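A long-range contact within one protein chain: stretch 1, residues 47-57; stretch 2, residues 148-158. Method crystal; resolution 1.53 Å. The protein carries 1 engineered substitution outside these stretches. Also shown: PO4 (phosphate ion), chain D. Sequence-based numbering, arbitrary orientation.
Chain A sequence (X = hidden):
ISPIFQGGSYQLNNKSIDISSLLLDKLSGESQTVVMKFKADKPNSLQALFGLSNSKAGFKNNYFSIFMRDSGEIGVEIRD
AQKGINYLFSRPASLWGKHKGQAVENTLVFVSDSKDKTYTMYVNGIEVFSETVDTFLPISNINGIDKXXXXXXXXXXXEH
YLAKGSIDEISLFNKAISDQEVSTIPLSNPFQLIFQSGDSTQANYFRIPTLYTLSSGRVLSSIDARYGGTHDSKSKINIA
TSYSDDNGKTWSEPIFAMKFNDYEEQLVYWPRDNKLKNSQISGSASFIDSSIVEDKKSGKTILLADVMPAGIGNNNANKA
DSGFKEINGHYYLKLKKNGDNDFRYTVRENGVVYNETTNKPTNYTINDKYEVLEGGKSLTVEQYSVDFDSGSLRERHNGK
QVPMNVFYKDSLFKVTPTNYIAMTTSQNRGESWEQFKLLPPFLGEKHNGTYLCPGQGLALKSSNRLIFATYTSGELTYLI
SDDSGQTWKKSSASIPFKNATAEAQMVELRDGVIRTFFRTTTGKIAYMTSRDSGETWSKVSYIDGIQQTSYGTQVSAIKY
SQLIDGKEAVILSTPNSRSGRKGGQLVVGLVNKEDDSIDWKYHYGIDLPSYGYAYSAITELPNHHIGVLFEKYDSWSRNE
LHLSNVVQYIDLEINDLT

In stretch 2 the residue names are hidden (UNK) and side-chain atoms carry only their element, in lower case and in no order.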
# COMPACT_ATOMS: atom_id res chain seq x y z
N GLN A 47 21.59 10.99 12.23
CA GLN A 47 21.75 11.57 13.56
C GLN A 47 21.32 10.63 14.67
O GLN A 47 20.33 9.91 14.53
CB GLN A 47 20.99 12.89 13.67
CG GLN A 47 19.49 12.82 13.36
CD GLN A 47 18.83 14.18 13.38
OE1 GLN A 47 19.45 15.20 13.03
NE2 GLN A 47 17.58 14.23 13.81
N ALA A 48 22.09 10.63 15.76
CA ALA A 48 21.74 9.85 16.95
C ALA A 48 20.83 10.65 17.86
O ALA A 48 21.08 11.83 18.13
CB ALA A 48 23.01 9.42 17.70
N LEU A 49 19.76 10.02 18.33
CA LEU A 49 18.87 10.66 19.27
C LEU A 49 19.34 10.39 20.70
O LEU A 49 19.26 11.26 21.57
CB LEU A 49 17.43 10.15 19.07
CG LEU A 49 16.86 10.48 17.69
CD1 LEU A 49 15.48 9.86 17.50
CD2 LEU A 49 16.81 11.98 17.46
N PHE A 50 19.84 9.18 20.93
CA PHE A 50 20.25 8.73 22.26
C PHE A 50 21.46 7.83 22.10
O PHE A 50 21.49 6.99 21.19
CB PHE A 50 19.10 7.97 22.93
CG PHE A 50 19.48 7.28 24.21
CD1 PHE A 50 19.46 7.96 25.42
CD2 PHE A 50 19.82 5.93 24.21
CE1 PHE A 50 19.80 7.32 26.60
CE2 PHE A 50 20.16 5.28 25.39
CZ PHE A 50 20.15 5.98 26.59
N GLY A 51 22.45 8.02 22.96
CA GLY A 51 23.65 7.20 22.96
C GLY A 51 24.09 6.80 24.35
O GLY A 51 23.97 7.57 25.31
N LEU A 52 24.56 5.57 24.47
CA LEU A 52 25.23 5.08 25.67
C LEU A 52 26.57 4.54 25.21
O LEU A 52 26.62 3.57 24.44
CB LEU A 52 24.45 3.93 26.30
CG LEU A 52 23.16 4.24 27.05
CD1 LEU A 52 22.45 2.94 27.37
CD2 LEU A 52 23.46 5.02 28.32
N SER A 53 27.67 5.14 25.65
CA SER A 53 28.95 4.71 25.09
C SER A 53 30.08 4.60 26.09
O SER A 53 30.09 5.26 27.11
CB SER A 53 29.38 5.69 23.99
OG SER A 53 29.70 6.95 24.56
N ASN A 54 31.05 3.75 25.75
CA ASN A 54 32.38 3.86 26.33
C ASN A 54 33.08 4.96 25.54
O ASN A 54 33.34 4.80 24.35
CB ASN A 54 33.14 2.54 26.20
CG ASN A 54 34.53 2.59 26.81
OD1 ASN A 54 35.13 3.66 26.95
ND2 ASN A 54 35.06 1.43 27.17
N SER A 55 33.36 6.08 26.20
CA SER A 55 33.89 7.24 25.50
C SER A 55 35.42 7.30 25.47
O SER A 55 35.99 8.27 24.98
CB SER A 55 33.37 8.52 26.14
OG SER A 55 33.89 8.68 27.45
N LYS A 56 36.07 6.26 25.97
CA LYS A 56 37.53 6.29 26.09
C LYS A 56 38.25 6.01 24.78
O LYS A 56 37.74 5.30 23.91
CB LYS A 56 38.00 5.30 27.16
CG LYS A 56 37.51 5.66 28.56
CD LYS A 56 38.06 4.70 29.59
CE LYS A 56 37.70 5.14 31.00
NZ LYS A 56 38.62 4.55 32.01
N ALA A 57 39.45 6.57 24.64
CA ALA A 57 40.29 6.28 23.49
C ALA A 57 40.49 4.77 23.40
O ALA A 57 40.69 4.11 24.41
CB ALA A 57 41.63 6.99 23.62
N UNK A 148 26.24 8.79 28.87
CA UNK A 148 24.88 8.75 28.32
C UNK A 148 24.63 10.10 27.65
O UNK A 148 24.86 11.15 28.25
c UNK A 148 23.86 8.49 29.42
N UNK A 149 24.16 10.07 26.41
CA UNK A 149 24.13 11.27 25.60
C UNK A 149 22.81 11.44 24.85
O UNK A 149 22.23 10.46 24.38
c UNK A 149 25.46 12.59 23.90
c UNK A 149 25.27 11.24 24.57
o UNK A 149 26.49 10.87 25.23
N UNK A 150 22.35 12.68 24.75
CA UNK A 150 21.24 13.01 23.84
C UNK A 150 21.75 13.80 22.64
O UNK A 150 22.58 14.70 22.78
c UNK A 150 18.61 14.11 26.47
c UNK A 150 19.59 13.16 25.80
c UNK A 150 20.18 13.82 24.56
c UNK A 150 18.92 11.84 25.42
N UNK A 151 21.26 13.46 21.45
CA UNK A 151 21.59 14.21 20.25
C UNK A 151 22.99 13.97 19.67
O UNK A 151 23.43 14.76 18.83
N UNK A 152 23.65 12.91 20.12
CA UNK A 152 24.97 12.50 19.63
C UNK A 152 25.39 11.19 20.28
O UNK A 152 24.74 10.73 21.22
c UNK A 152 26.02 13.58 19.93
N UNK A 153 26.49 10.61 19.79
CA UNK A 153 27.17 9.52 20.48
C UNK A 153 28.60 9.96 20.77
O UNK A 153 29.29 10.47 19.88
c UNK A 153 27.21 8.22 19.64
c UNK A 153 27.91 7.10 20.39
c UNK A 153 25.80 7.77 19.27
N UNK A 154 29.04 9.80 22.02
CA UNK A 154 30.40 10.19 22.39
C UNK A 154 31.37 9.04 22.16
O UNK A 154 31.33 8.03 22.87
o UNK A 154 32.83 10.70 23.87
c UNK A 154 31.79 11.20 24.28
c UNK A 154 30.43 10.65 23.86
n UNK A 154 31.77 12.25 25.09
N UNK A 155 32.25 9.20 21.18
CA UNK A 155 33.24 8.18 20.85
C UNK A 155 34.64 8.79 20.93
O UNK A 155 34.92 9.79 20.28
n UNK A 155 32.70 3.98 15.89
n UNK A 155 31.92 5.53 17.40
c UNK A 155 32.98 7.60 19.46
c UNK A 155 32.12 5.15 16.14
c UNK A 155 31.27 6.79 17.79
n UNK A 155 31.76 5.92 15.14
c UNK A 155 31.53 7.15 19.25
N UNK A 156 35.50 8.19 21.76
CA UNK A 156 36.84 8.72 22.01
C UNK A 156 36.83 10.19 22.41
O UNK A 156 37.70 10.98 22.04
c UNK A 156 37.84 6.99 20.41
o UNK A 156 39.83 5.81 19.84
o UNK A 156 39.09 7.30 18.41
c UNK A 156 39.00 6.68 19.48
c UNK A 156 37.76 8.46 20.81
N UNK A 157 35.81 10.57 23.18
CA UNK A 157 35.70 11.93 23.69
C UNK A 157 35.19 12.94 22.68
O UNK A 157 35.22 14.15 22.95
N UNK A 158 34.72 12.48 21.53
CA UNK A 158 34.20 13.40 20.52
C UNK A 158 32.78 13.07 20.08
O UNK A 158 32.35 11.92 20.19
c UNK A 158 37.57 13.95 18.69
n UNK A 158 39.21 12.66 20.02
c UNK A 158 36.58 13.88 19.81
c UNK A 158 38.99 13.92 19.25
c UNK A 158 35.17 13.51 19.34
P PO4 D . 31.48 3.44 12.52
O1 PO4 D . 32.07 4.83 12.51
O2 PO4 D . 32.19 2.58 13.55
O3 PO4 D . 30.01 3.57 12.88
O4 PO4 D . 31.62 2.83 11.14
O HOH W 1 27.43 8.52 23.92
O HOH W 2 35.39 5.61 22.74

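Position 148 has a single side-chain carbon, its CB, which lies 3.7 Å from Leu52 CD2; the residue is Ala148. Ala148 forms a non-hydrogen-bonded pair with Leu52 (CA to CA 4.5 Å), and its small side chain packs against the end of the leucine, on the same face of the sheet.

At position 149 the CB carries one oxygen and one carbon, the branched pattern of a threonine, Thr149. Beta-branching suits a strand, and this one is antiparallel to stretch 1: Thr149 N donates to Gly51 O at 2.7 Å, and Gly51 N donates to Thr149 O at 2.8 Å. The hydroxyl, Thr149 OG1, lies 2.8 Å from water 1.

Position 150 has four carbons, forked at the second, and one terminal carbon lies 3.9 Å from Phe50 CD1. This is Leu150, whose CD2 meets the ring at its edge, a buried apolar contact.

Position 151 has no side-chain atoms and a phi of 75°, a value that favours glycine: Gly151. Its N donates to Leu49 O at 3.0 Å, and its CA lies 3.2 Å from Ala48 O.

Position 152 has one carbon, its CA-to-CB bond pointing away from stretch 1; it is Ala152. Its carbonyl leaves little room for a side chain on Gly51: an ideal CB there would lie 3.0 Å from Ala152 O, a clash.

At position 153 the CB carries two carbons, one of them 3.6 Å from Ala48 CB. This is Val153, a beta-branched residue suited to a buried strand; its CG1 lies 4.1 Å from Ser53 CB.

Position 154 has two carbons, the second bearing an oxygen and a nitrogen: Asn154. Its OD1 approaches Ser55 CB at 3.2 Å, while its backbone O accepts a 2.6 Å hydrogen bond from Ser53 OG.

Position 155 has three carbons, a nitrogen, then a carbon carrying two nitrogens. This is Arg155, whose CA-to-CB bond points away from stretch 1; its long, charged side chain reaches the phosphate, NH1 and NH2 donating to phosphate O1 and O2 at 2.9 and 2.8 Å.

Position 156 has three carbons, the third bearing two oxygens, one 3.7 Å from Ala57 CA: Glu156. Its partly exposed site tolerates a charge.

Position 157 has no side chain and a phi of 78°: Gly157, suited to the type I' turn.

Position 158 has four carbons in a row ending in nitrogen: Lys158, exposed and closing the turn, its NZ donating to Glu156 O at 3.0 Å.

The contact thus combines an antiparallel backbone ladder with apolar packing. Water 1 adds a bridge within the contact, joining Ser53 OG, Thr149 OG1 and Asn154 N, and water 2 accepts from Glu156 N and lies 2.7 Å from Asn54 O and 2.6 Å from Lys56 O.

Stretch 2, residues 148-158: ATLGAVNREGK
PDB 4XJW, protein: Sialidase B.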